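PDB 6FF6: BRIC1 from Synthetic construct, which has no known natural function, being a computationally designed all-helical repeat protein built to display a novel corrugated architecture. Local coordinates for residues 26-31 and 116-120; 82-87 and 104-109; 183-187 and 237-242; 197-201 and 245-249. All coordinates share one frame; numbering follows the deposited sequence.

How the contacts relate
Contacts 1 and 2 both use helix 99-121 in the N-terminal half of the chain, with centres about 17 Å apart. Contact 2 is nested inside the loop closed by contact 1; helix 99-121 meets helix 74-92 through 104-109 and helix 23-42 further on, through 116-120. Contacts 3 and 4 lie in the C-terminal half, their centres about 14 Å apart, and share helix 231-247: its middle packs on helix 178-196, and its end meets the loop that follows that helix. The two pairs are separate; the centres of contacts 1 and 3 are about 33 Å apart, those of contacts 2 and 4 about 60 Å. All four are architectural contacts between helical elements of a designed protein.

Contact 1: residues 26-31 and 116-120; sequences FFDEAD and LDYYK
A knob-into-hole contact between antiparallel helices sets Leu116 of helix 99-121 among Phe26, Phe27, Ala30 and Asp31 of helix 23-42. Leucine suits the place because its forked end serves two groups of neighbours: CD1 lies 3.5 Å from Phe26 CE2 and also meets the edge of the Phe27 ring near its plane, while CD2 reaches Ala30 CB at 3.6 Å. The small methyl of Ala30 lets the fork settle close to the helix. Phe27, with CG anti to its carbonyl carbon (chi1 -63°), projects toward helix 99-121, and Lys120 CA lies 4.0 Å from the centroid of its ring, a CH-pi contact over one face.

Lys120 then runs past Phe27 toward the more exposed side of the contact, bending at chi3 (-66°). Its NZ is gripped by three carboxylate oxygens: Asp31 OD1 at 2.9 Å and OD2 at 3.0 Å, both through their syn lone pairs, and Asp117 OD1 of its own helix at 2.8 Å. The shared ammonium probably offsets the repulsion between the two aspartates. Gln113 further ties down Asp117. A buried apolar seam edged by a salt-bridge network, between segments whose axes run at 161°, is the pattern of an antiparallel helical bundle.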
loop_
_atom_site.group_PDB
_atom_site.type_symbol
_atom_site.label_atom_id
_atom_site.label_comp_id
_atom_site.label_asym_id
_atom_site.label_seq_id
_atom_site.Cartn_x
_atom_site.Cartn_y
_atom_site.Cartn_z
ATOM N N PHE A 26 -16.915 3.714 1.346
ATOM C CA PHE A 26 -16.250 4.477 2.391
ATOM C C PHE A 26 -15.860 5.872 1.896
ATOM O O PHE A 26 -16.181 6.840 2.560
ATOM C CB PHE A 26 -15.033 3.729 2.927
ATOM C CG PHE A 26 -14.152 4.578 3.819
ATOM C CD1 PHE A 26 -14.570 4.944 5.093
ATOM C CD2 PHE A 26 -12.899 4.994 3.390
ATOM C CE1 PHE A 26 -13.755 5.718 5.918
ATOM C CE2 PHE A 26 -12.074 5.758 4.226
ATOM C CZ PHE A 26 -12.511 6.115 5.483
ATOM N N PHE A 27 -15.207 5.975 0.724
ATOM C CA PHE A 27 -14.784 7.255 0.140
ATOM C C PHE A 27 -15.917 8.231 -0.077
ATOM O O PHE A 27 -15.743 9.415 0.178
ATOM C CB PHE A 27 -13.999 7.063 -1.171
ATOM C CG PHE A 27 -12.704 6.309 -1.014
ATOM C CD1 PHE A 27 -11.760 6.703 -0.064
ATOM C CD2 PHE A 27 -12.421 5.210 -1.815
ATOM C CE1 PHE A 27 -10.584 5.971 0.125
ATOM C CE2 PHE A 27 -11.238 4.479 -1.633
ATOM C CZ PHE A 27 -10.319 4.871 -0.674
ATOM N N ASP A 28 -17.087 7.747 -0.525
ATOM C CA ASP A 28 -18.253 8.596 -0.745
ATOM C C ASP A 28 -18.805 9.075 0.579
ATOM O O ASP A 28 -19.045 10.269 0.727
ATOM C CB ASP A 28 -19.309 7.873 -1.585
ATOM C CG ASP A 28 -18.883 7.559 -3.019
ATOM O OD1 ASP A 28 -17.864 8.131 -3.479
ATOM O OD2 ASP A 28 -19.568 6.743 -3.679
ATOM N N GLU A 29 -18.931 8.171 1.566
ATOM C CA GLU A 29 -19.412 8.503 2.910
ATOM C C GLU A 29 -18.487 9.494 3.605
ATOM O O GLU A 29 -18.959 10.500 4.157
ATOM C CB GLU A 29 -19.488 7.245 3.770
ATOM C CG GLU A 29 -20.861 6.614 3.871
ATOM C CD GLU A 29 -20.835 5.259 4.553
ATOM O OE1 GLU A 29 -20.037 5.081 5.503
ATOM O OE2 GLU A 29 -21.610 4.370 4.132
ATOM N N ALA A 30 -17.165 9.204 3.590
ATOM C CA ALA A 30 -16.155 10.036 4.231
ATOM C C ALA A 30 -16.128 11.447 3.679
ATOM O O ALA A 30 -15.996 12.392 4.452
ATOM C CB ALA A 30 -14.799 9.398 4.123
ATOM N N ASP A 31 -16.296 11.600 2.360
ATOM C CA ASP A 31 -16.340 12.907 1.698
ATOM C C ASP A 31 -17.496 13.721 2.231
ATOM O O ASP A 31 -17.323 14.907 2.523
ATOM C CB ASP A 31 -16.504 12.735 0.183
ATOM C CG ASP A 31 -15.229 12.445 -0.581
ATOM O OD1 ASP A 31 -14.117 12.749 -0.044
ATOM O OD2 ASP A 31 -15.331 11.940 -1.726
ATOM N N LEU A 116 -7.400 11.124 2.973
ATOM C CA LEU A 116 -8.461 10.371 2.330
ATOM C C LEU A 116 -8.206 10.344 0.848
ATOM O O LEU A 116 -8.240 9.270 0.261
ATOM C CB LEU A 116 -9.818 11.007 2.615
ATOM C CG LEU A 116 -11.035 10.249 2.113
ATOM C CD1 LEU A 116 -11.226 8.919 2.860
ATOM C CD2 LEU A 116 -12.282 11.136 2.135
ATOM N N ASP A 117 -7.871 11.500 0.252
ATOM C CA ASP A 117 -7.587 11.619 -1.175
ATOM C C ASP A 117 -6.322 10.884 -1.599
ATOM O O ASP A 117 -6.238 10.455 -2.758
ATOM C CB ASP A 117 -7.584 13.090 -1.597
ATOM C CG ASP A 117 -8.994 13.706 -1.592
ATOM O OD1 ASP A 117 -9.981 12.954 -1.753
ATOM O OD2 ASP A 117 -9.108 14.938 -1.424
ATOM N N TYR A 118 -5.340 10.719 -0.656
ATOM C CA TYR A 118 -4.126 9.972 -0.905
ATOM C C TYR A 118 -4.527 8.534 -1.209
ATOM O O TYR A 118 -4.218 8.022 -2.281
ATOM C CB TYR A 118 -3.176 10.044 0.318
ATOM C CG TYR A 118 -2.042 9.035 0.272
ATOM C CD1 TYR A 118 -1.009 9.159 -0.656
ATOM C CD2 TYR A 118 -2.046 7.915 1.100
ATOM C CE1 TYR A 118 0.006 8.205 -0.744
ATOM C CE2 TYR A 118 -1.030 6.955 1.025
ATOM C CZ TYR A 118 -0.018 7.095 0.086
ATOM O OH TYR A 118 0.971 6.145 -0.031
ATOM N N TYR A 119 -5.276 7.924 -0.286
ATOM C CA TYR A 119 -5.768 6.558 -0.374
ATOM C C TYR A 119 -6.774 6.363 -1.455
ATOM O O TYR A 119 -6.837 5.280 -2.019
ATOM C CB TYR A 119 -6.304 6.076 0.973
ATOM C CG TYR A 119 -5.215 5.941 2.019
ATOM C CD1 TYR A 119 -4.294 4.900 1.964
ATOM C CD2 TYR A 119 -5.078 6.879 3.036
ATOM C CE1 TYR A 119 -3.278 4.780 2.912
ATOM C CE2 TYR A 119 -4.053 6.782 3.981
ATOM C CZ TYR A 119 -3.164 5.720 3.924
ATOM O OH TYR A 119 -2.179 5.580 4.870
ATOM N N LYS A 120 -7.558 7.391 -1.763
ATOM C CA LYS A 120 -8.561 7.363 -2.841
ATOM C C LYS A 120 -7.796 7.315 -4.154
ATOM O O LYS A 120 -8.132 6.511 -5.025
ATOM C CB LYS A 120 -9.407 8.637 -2.773
ATOM C CG LYS A 120 -10.567 8.741 -3.721
ATOM C CD LYS A 120 -11.191 10.141 -3.634
ATOM C CE LYS A 120 -11.827 10.413 -2.291
ATOM N NZ LYS A 120 -12.428 11.761 -2.248
#

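Contact 2: residues 82-87 and 104-109; sequences LMENML and LFLELK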
loop_
_atom_site.group_PDB
_atom_site.type_symbol
_atom_site.label_atom_id
_atom_site.label_comp_id
_atom_site.label_asym_id
_atom_site.label_seq_id
_atom_site.Cartn_x
_atom_site.Cartn_y
_atom_site.Cartn_z
ATOM N N LEU A 82 -5.813 12.252 15.938
ATOM C CA LEU A 82 -5.368 13.561 16.353
ATOM C C LEU A 82 -6.497 14.514 16.484
ATOM O O LEU A 82 -6.600 15.156 17.515
ATOM C CB LEU A 82 -4.296 14.064 15.397
ATOM C CG LEU A 82 -3.361 15.154 15.872
ATOM C CD1 LEU A 82 -2.507 14.699 17.032
ATOM C CD2 LEU A 82 -2.441 15.516 14.761
ATOM N N MET A 83 -7.405 14.559 15.505
ATOM C CA MET A 83 -8.568 15.422 15.634
ATOM C C MET A 83 -9.478 14.929 16.785
ATOM O O MET A 83 -9.908 15.711 17.625
ATOM C CB MET A 83 -9.349 15.571 14.331
ATOM C CG MET A 83 -10.524 16.537 14.495
ATOM S SD MET A 83 -10.744 17.652 13.135
ATOM C CE MET A 83 -11.870 18.696 13.790
ATOM N N GLU A 84 -9.720 13.631 16.831
ATOM C CA GLU A 84 -10.543 12.987 17.843
ATOM C C GLU A 84 -10.138 13.417 19.202
ATOM O O GLU A 84 -10.986 13.890 19.930
ATOM C CB GLU A 84 -10.429 11.465 17.735
ATOM C CG GLU A 84 -11.771 10.780 17.587
ATOM C CD GLU A 84 -11.779 9.290 17.840
ATOM O OE1 GLU A 84 -10.693 8.702 18.047
ATOM O OE2 GLU A 84 -12.888 8.708 17.841
ATOM N N ASN A 85 -8.834 13.314 19.523
ATOM C CA ASN A 85 -8.235 13.700 20.800
ATOM C C ASN A 85 -8.523 15.152 21.174
ATOM O O ASN A 85 -8.982 15.420 22.288
ATOM C CB ASN A 85 -6.721 13.391 20.827
ATOM C CG ASN A 85 -6.421 11.917 20.890
ATOM O OD1 ASN A 85 -7.272 11.095 21.261
ATOM N ND2 ASN A 85 -5.202 11.544 20.514
ATOM N N MET A 86 -8.289 16.073 20.229
ATOM C CA MET A 86 -8.534 17.506 20.398
ATOM C C MET A 86 -10.023 17.772 20.677
ATOM O O MET A 86 -10.348 18.524 21.589
ATOM C CB MET A 86 -8.109 18.255 19.134
ATOM C CG MET A 86 -6.682 18.035 18.725
ATOM S SD MET A 86 -5.604 19.379 19.164
ATOM C CE MET A 86 -6.089 20.602 17.908
ATOM N N LEU A 87 -10.915 17.121 19.895
ATOM C CA LEU A 87 -12.365 17.206 19.993
ATOM C C LEU A 87 -12.844 16.654 21.287
ATOM O O LEU A 87 -13.824 17.169 21.806
ATOM C CB LEU A 87 -13.059 16.419 18.889
ATOM C CG LEU A 87 -12.995 16.992 17.510
ATOM C CD1 LEU A 87 -13.369 15.931 16.469
ATOM C CD2 LEU A 87 -13.812 18.256 17.414
ATOM N N LEU A 104 -6.961 25.425 13.706
ATOM C CA LEU A 104 -6.205 24.178 13.804
ATOM C C LEU A 104 -7.125 22.993 13.462
ATOM O O LEU A 104 -6.713 22.095 12.726
ATOM C CB LEU A 104 -5.673 23.999 15.222
ATOM C CG LEU A 104 -4.201 23.823 15.378
ATOM C CD1 LEU A 104 -3.819 24.028 16.819
ATOM C CD2 LEU A 104 -3.755 22.446 14.909
ATOM N N PHE A 105 -8.380 23.017 13.970
ATOM C CA PHE A 105 -9.402 22.017 13.706
ATOM C C PHE A 105 -9.705 21.976 12.235
ATOM O O PHE A 105 -9.874 20.896 11.675
ATOM C CB PHE A 105 -10.677 22.316 14.502
ATOM C CG PHE A 105 -10.694 21.850 15.939
ATOM C CD1 PHE A 105 -10.201 20.603 16.293
ATOM C CD2 PHE A 105 -11.247 22.637 16.936
ATOM C CE1 PHE A 105 -10.256 20.164 17.620
ATOM C CE2 PHE A 105 -11.278 22.200 18.268
ATOM C CZ PHE A 105 -10.745 20.986 18.606
ATOM N N LEU A 106 -9.699 23.132 11.579
ATOM C CA LEU A 106 -9.952 23.159 10.135
ATOM C C LEU A 106 -8.811 22.524 9.377
ATOM O O LEU A 106 -9.037 21.754 8.456
ATOM C CB LEU A 106 -10.274 24.579 9.623
ATOM C CG LEU A 106 -11.615 25.124 10.076
ATOM C CD1 LEU A 106 -11.605 26.616 10.103
ATOM C CD2 LEU A 106 -12.757 24.547 9.244
ATOM N N GLU A 107 -7.588 22.769 9.821
ATOM C CA GLU A 107 -6.393 22.194 9.223
ATOM C C GLU A 107 -6.333 20.685 9.422
ATOM O O GLU A 107 -5.902 19.974 8.519
ATOM C CB GLU A 107 -5.152 22.890 9.766
ATOM C CG GLU A 107 -5.032 24.319 9.255
ATOM C CD GLU A 107 -3.649 24.940 9.332
ATOM O OE1 GLU A 107 -3.157 25.178 10.461
ATOM O OE2 GLU A 107 -3.065 25.205 8.255
ATOM N N LEU A 108 -6.804 20.188 10.565
ATOM C CA LEU A 108 -6.859 18.751 10.864
ATOM C C LEU A 108 -7.897 18.084 9.968
ATOM O O LEU A 108 -7.655 16.984 9.470
ATOM C CB LEU A 108 -7.205 18.521 12.352
ATOM C CG LEU A 108 -6.098 18.895 13.372
ATOM C CD1 LEU A 108 -6.555 18.674 14.770
ATOM C CD2 LEU A 108 -4.862 18.047 13.165
ATOM N N LYS A 109 -9.052 18.771 9.760
ATOM C CA LYS A 109 -10.124 18.361 8.857
ATOM C C LYS A 109 -9.534 18.311 7.430
ATOM O O LYS A 109 -9.776 17.354 6.705
ATOM C CB LYS A 109 -11.328 19.348 8.916
ATOM C CG LYS A 109 -12.452 19.008 7.951
ATOM C CD LYS A 109 -12.415 19.859 6.623
ATOM C CE LYS A 109 -12.930 19.098 5.422
ATOM N NZ LYS A 109 -13.773 19.913 4.508
#
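Met83 and Met86 of helix 74-92 reach across to Phe105 and Leu108 of helix 99-121, and the whole contact is apolar, with no hydrogen bond between the segments. The aromatic contacts centre on Phe105. Leu87 CD2 stands over one face of its ring, 4.0 Å from CE1, whereas Met86 CB comes up to the ring edge near its plane. Met83 adds its terminal methyl, CE lying 3.6 Å from Phe105 CD1. That methyl gets there because the chain leaves with CG anti to the backbone N (chi1 -177°) and then bends at chi2, a course that a flexible, unbranched methionine can follow.

The aliphatic contacts gather round Leu108, which points toward helix 74-92. Its CB lies 3.7 Å from Met83 SD, its CD1 takes the methyl of Met86 (CE at 3.7 Å), and its CD2 meets Leu82 CD2 at 3.8 Å. Met86 folds at both chi2 and chi3 to bring that methyl round.

Neighbours close the layer. Met37 and Leu41 of helix 23-42 pack on Met83 and Phe105 respectively; Val136 of the second subunit packs on Leu108, and Val140 of that subunit on Leu82 and Met86. Lys109, whose end leads away from helix 74-92, sends its amine to a salt bridge with Glu38. Consecutive helices whose segment axes approach to 10.2 Å and run at 152° form an antiparallel helical hairpin, here part of a bundle consistent with the four-helix Hpt fold.

Contact 3: residues 183-187 and 237-242; sequences TTHLM and ICNALR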
loop_
_atom_site.group_PDB
_atom_site.type_symbol
_atom_site.label_atom_id
_atom_site.label_comp_id
_atom_site.label_asym_id
_atom_site.label_seq_id
_atom_site.Cartn_x
_atom_site.Cartn_y
_atom_site.Cartn_z
ATOM N N THR A 183 -15.123 -10.409 -19.356
ATOM C CA THR A 183 -14.531 -11.323 -20.326
ATOM C C THR A 183 -13.779 -12.422 -19.616
ATOM O O THR A 183 -13.994 -13.594 -19.915
ATOM C CB THR A 183 -13.648 -10.577 -21.331
ATOM O OG1 THR A 183 -14.420 -9.561 -21.948
ATOM C CG2 THR A 183 -13.108 -11.492 -22.418
ATOM N N THR A 184 -12.890 -12.040 -18.683
ATOM C CA THR A 184 -12.096 -12.958 -17.873
ATOM C C THR A 184 -12.978 -13.818 -16.975
ATOM O O THR A 184 -12.704 -15.001 -16.843
ATOM C CB THR A 184 -11.069 -12.207 -17.058
ATOM O OG1 THR A 184 -11.690 -11.103 -16.424
ATOM C CG2 THR A 184 -9.907 -11.730 -17.868
ATOM N N HIS A 185 -14.051 -13.248 -16.388
ATOM C CA HIS A 185 -14.959 -14.004 -15.523
ATOM C C HIS A 185 -15.649 -15.134 -16.259
ATOM O O HIS A 185 -15.733 -16.243 -15.727
ATOM C CB HIS A 185 -16.019 -13.121 -14.862
ATOM C CG HIS A 185 -16.553 -13.695 -13.576
ATOM N ND1 HIS A 185 -16.079 -14.899 -13.053
ATOM C CD2 HIS A 185 -17.442 -13.168 -12.701
ATOM C CE1 HIS A 185 -16.713 -15.070 -11.903
ATOM N NE2 HIS A 185 -17.544 -14.058 -11.646
ATOM N N LEU A 186 -16.153 -14.855 -17.474
ATOM C CA LEU A 186 -16.812 -15.863 -18.289
ATOM C C LEU A 186 -15.875 -17.003 -18.645
ATOM O O LEU A 186 -16.297 -18.159 -18.598
ATOM C CB LEU A 186 -17.410 -15.248 -19.542
ATOM C CG LEU A 186 -18.658 -14.419 -19.329
ATOM C CD1 LEU A 186 -19.015 -13.678 -20.570
ATOM C CD2 LEU A 186 -19.837 -15.275 -18.903
ATOM N N MET A 187 -14.606 -16.690 -18.968
ATOM C CA MET A 187 -13.612 -17.704 -19.288
ATOM C C MET A 187 -13.265 -18.482 -18.005
ATOM O O MET A 187 -13.138 -19.704 -18.051
ATOM C CB MET A 187 -12.375 -17.049 -19.907
ATOM C CG MET A 187 -11.303 -18.014 -20.322
ATOM S SD MET A 187 -9.976 -17.093 -21.116
ATOM C CE MET A 187 -8.919 -18.351 -21.561
ATOM N N ILE A 237 -17.205 -12.011 -28.026
ATOM C CA ILE A 237 -16.575 -12.997 -27.158
ATOM C C ILE A 237 -17.489 -13.453 -26.021
ATOM O O ILE A 237 -17.439 -14.622 -25.649
ATOM C CB ILE A 237 -15.173 -12.546 -26.657
ATOM C CG1 ILE A 237 -14.291 -13.757 -26.344
ATOM C CG2 ILE A 237 -15.220 -11.542 -25.513
ATOM C CD1 ILE A 237 -13.857 -14.543 -27.604
ATOM N N CYS A 238 -18.321 -12.565 -25.489
ATOM C CA CYS A 238 -19.219 -12.964 -24.423
ATOM C C CYS A 238 -20.322 -13.874 -24.940
ATOM O O CYS A 238 -20.675 -14.830 -24.246
ATOM C CB CYS A 238 -19.757 -11.757 -23.672
ATOM S SG CYS A 238 -18.487 -10.858 -22.732
ATOM N N ASN A 239 -20.798 -13.655 -26.188
ATOM C CA ASN A 239 -21.772 -14.574 -26.780
ATOM C C ASN A 239 -21.099 -15.943 -26.983
ATOM O O ASN A 239 -21.678 -16.957 -26.624
ATOM C CB ASN A 239 -22.303 -14.071 -28.142
ATOM C CG ASN A 239 -23.233 -12.887 -28.135
ATOM O OD1 ASN A 239 -23.910 -12.568 -27.149
ATOM N ND2 ASN A 239 -23.295 -12.222 -29.281
ATOM N N ALA A 240 -19.882 -15.958 -27.551
ATOM C CA ALA A 240 -19.110 -17.162 -27.802
ATOM C C ALA A 240 -18.800 -17.934 -26.516
ATOM O O ALA A 240 -18.903 -19.158 -26.536
ATOM C CB ALA A 240 -17.828 -16.814 -28.533
ATOM N N LEU A 241 -18.443 -17.234 -25.397
ATOM C CA LEU A 241 -18.140 -17.870 -24.104
ATOM C C LEU A 241 -19.382 -18.475 -23.458
ATOM O O LEU A 241 -19.305 -19.567 -22.896
ATOM C CB LEU A 241 -17.433 -16.912 -23.129
ATOM C CG LEU A 241 -15.995 -16.476 -23.494
ATOM C CD1 LEU A 241 -15.541 -15.345 -22.624
ATOM C CD2 LEU A 241 -15.011 -17.619 -23.423
ATOM N N ARG A 242 -20.524 -17.787 -23.554
ATOM C CA ARG A 242 -21.788 -18.292 -23.007
ATOM C C ARG A 242 -22.346 -19.453 -23.840
ATOM O O ARG A 242 -22.999 -20.340 -23.291
ATOM C CB ARG A 242 -22.810 -17.166 -22.849
ATOM C CG ARG A 242 -22.448 -16.255 -21.700
ATOM C CD ARG A 242 -23.257 -14.984 -21.706
ATOM N NE ARG A 242 -22.511 -13.896 -21.075
ATOM C CZ ARG A 242 -22.964 -12.656 -20.937
ATOM N NH1 ARG A 242 -24.172 -12.329 -21.384
ATOM N NH2 ARG A 242 -22.213 -11.731 -20.353
#
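Leu186 and Leu241 meet in a near-parallel helix-helix contact, where the last helix of the chain, 231-247, lies along helix 178-196; the axes of the two segments approach to 9.7 Å, with 13° between their directions. Leu241 CD1 lies 3.6 Å from Leu186 CB and equally near Thr183 O, so that it packs on the backbone of helix 178-196 as well as on a side chain. Leu186 in turn, with CG anti to its carbonyl carbon (chi1 -73°), directs its branches at the other helix: CD1 rests 3.6 Å from Cys238 SG and 3.5 Å from Arg242 NE, at the edge of the guanidinium near its plane, and CD2 touches Arg242 NE at 3.7 Å. Cutting Leu186 back to an alanine would probably open a gap beside Cys238 SG and leave the NE end of the Arg242 chain without the leucine methyls beside it, while the contact of CB with Leu241 could remain.

Toward the buried side, Thr183 CG2 touches Ile237 CG2 at 3.7 Å. Threonine suits this spot by offering a methyl to isoleucine while its hydroxyl bonds with Gln219 and the carbonyl of Ile179. Thr212 of helix 203-224 backs Ile237 and Leu241. With no hydrogen bond or salt bridge joining the two segments, their mutual fit rests on shape and burial of apolar surface.

Contact 4: residues 197-201 and 245-249; sequences GEMQL and ALEAK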
loop_
_atom_site.group_PDB
_atom_site.type_symbol
_atom_site.label_atom_id
_atom_site.label_comp_id
_atom_site.label_asym_id
_atom_site.label_seq_id
_atom_site.Cartn_x
_atom_site.Cartn_y
_atom_site.Cartn_z
ATOM N N GLY A 197 -13.400 -31.076 -14.063
ATOM C CA GLY A 197 -13.737 -32.194 -14.935
ATOM C C GLY A 197 -15.199 -32.250 -15.323
ATOM O O GLY A 197 -15.665 -33.274 -15.834
ATOM N N GLU A 198 -15.933 -31.147 -15.089
ATOM C CA GLU A 198 -17.350 -31.024 -15.438
ATOM C C GLU A 198 -17.526 -30.801 -16.941
ATOM O O GLU A 198 -18.518 -31.260 -17.505
ATOM C CB GLU A 198 -18.006 -29.877 -14.659
ATOM C CG GLU A 198 -18.561 -30.274 -13.307
ATOM C CD GLU A 198 -19.130 -29.102 -12.536
ATOM O OE1 GLU A 198 -18.340 -28.372 -11.895
ATOM O OE2 GLU A 198 -20.367 -28.908 -12.576
ATOM N N MET A 199 -16.568 -30.105 -17.584
ATOM C CA MET A 199 -16.604 -29.801 -19.012
ATOM C C MET A 199 -15.486 -30.441 -19.824
ATOM O O MET A 199 -14.305 -30.345 -19.472
ATOM C CB MET A 199 -16.630 -28.291 -19.248
ATOM C CG MET A 199 -17.952 -27.666 -18.938
ATOM S SD MET A 199 -17.834 -25.881 -19.141
ATOM C CE MET A 199 -19.469 -25.379 -18.581
ATOM N N GLN A 200 -15.884 -31.058 -20.950
ATOM C CA GLN A 200 -15.001 -31.699 -21.927
ATOM C C GLN A 200 -14.407 -30.644 -22.869
ATOM O O GLN A 200 -15.143 -29.825 -23.427
ATOM C CB GLN A 200 -15.728 -32.835 -22.705
ATOM C CG GLN A 200 -17.143 -32.495 -23.237
ATOM C CD GLN A 200 -17.981 -33.688 -23.682
ATOM O OE1 GLN A 200 -17.571 -34.860 -23.622
ATOM N NE2 GLN A 200 -19.194 -33.408 -24.140
ATOM N N LEU A 201 -13.074 -30.643 -23.010
ATOM C CA LEU A 201 -12.366 -29.681 -23.855
ATOM C C LEU A 201 -11.968 -30.300 -25.183
ATOM O O LEU A 201 -11.742 -31.505 -25.239
ATOM C CB LEU A 201 -11.118 -29.137 -23.130
ATOM C CG LEU A 201 -11.309 -28.483 -21.745
ATOM C CD1 LEU A 201 -9.972 -28.192 -21.097
ATOM C CD2 LEU A 201 -12.119 -27.203 -21.840
ATOM N N ALA A 245 -20.536 -22.440 -22.713
ATOM C CA ALA A 245 -21.047 -22.816 -21.390
ATOM C C ALA A 245 -22.265 -23.709 -21.506
ATOM O O ALA A 245 -22.565 -24.471 -20.585
ATOM C CB ALA A 245 -21.398 -21.568 -20.590
ATOM N N LEU A 246 -22.977 -23.587 -22.630
ATOM C CA LEU A 246 -24.162 -24.368 -22.964
ATOM C C LEU A 246 -23.725 -25.621 -23.714
ATOM O O LEU A 246 -24.165 -26.716 -23.367
ATOM C CB LEU A 246 -25.133 -23.536 -23.848
ATOM C CG LEU A 246 -25.792 -22.281 -23.232
ATOM C CD1 LEU A 246 -26.264 -21.305 -24.310
ATOM C CD2 LEU A 246 -26.946 -22.655 -22.318
ATOM N N GLU A 247 -22.853 -25.452 -24.738
ATOM C CA GLU A 247 -22.341 -26.508 -25.624
ATOM C C GLU A 247 -21.536 -27.592 -24.926
ATOM O O GLU A 247 -21.644 -28.763 -25.308
ATOM C CB GLU A 247 -21.529 -25.919 -26.784
ATOM C CG GLU A 247 -22.403 -25.329 -27.874
ATOM C CD GLU A 247 -21.697 -24.702 -29.062
ATOM O OE1 GLU A 247 -20.488 -24.389 -28.950
ATOM O OE2 GLU A 247 -22.365 -24.509 -30.104
ATOM N N ALA A 248 -20.721 -27.212 -23.923
ATOM C CA ALA A 248 -19.894 -28.160 -23.173
ATOM C C ALA A 248 -20.713 -28.990 -22.178
ATOM O O ALA A 248 -20.225 -30.014 -21.684
ATOM C CB ALA A 248 -18.775 -27.427 -22.458
ATOM N N LYS A 249 -21.959 -28.555 -21.906
ATOM C CA LYS A 249 -22.873 -29.234 -20.995
ATOM C C LYS A 249 -23.843 -30.158 -21.766
ATOM O O LYS A 249 -24.993 -29.753 -22.056
ATOM C CB LYS A 249 -23.594 -28.213 -20.093
ATOM C CG LYS A 249 -22.651 -27.457 -19.162
ATOM C CD LYS A 249 -22.632 -28.061 -17.762
ATOM C CE LYS A 249 -21.266 -28.530 -17.309
ATOM N NZ LYS A 249 -20.929 -29.875 -17.846
ATOM O OXT LYS A 249 -23.440 -31.303 -22.082
#
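Met199 lies against Ala248 and Lys249 at the C-terminus, and each of its side-chain atoms finds a partner there. CB begins 4.0 Å from Ala248 CB. CG comes closer to that same methyl, at 3.6 Å, and also touches Lys249 CE. The chain then runs on extended (chi2 176°), which carries SD past Ala248 CB at 3.8 Å and brings CE within 3.8 Å of both Ala245 O and Lys249 CE. The small alanine allows this close approach, and the long, unbranched methionine reaches from Ala248 to the backbone of Ala245. A serine in place of Met199 would probably leave the Ala248 methyl poorly covered and the aliphatic part of Lys249 less firmly placed.

Lys249 crosses Met199 at about a right angle, folding at three torsions so that its NZ donates to the backbone oxygen of Glu198 at 2.8 Å. The donor sits above the carbonyl plane, 56° out of it. This is the one hydrogen bond between the two segments, in a largely surface-exposed contact. Behind Met199 stand Leu190 and Glu193 of helix 178-196, and Leu190 also touches Ala245; the Met199 side chain thus joins helix 178-196 to the C-terminal end of the chain, at the loop that leads to helix 203-224.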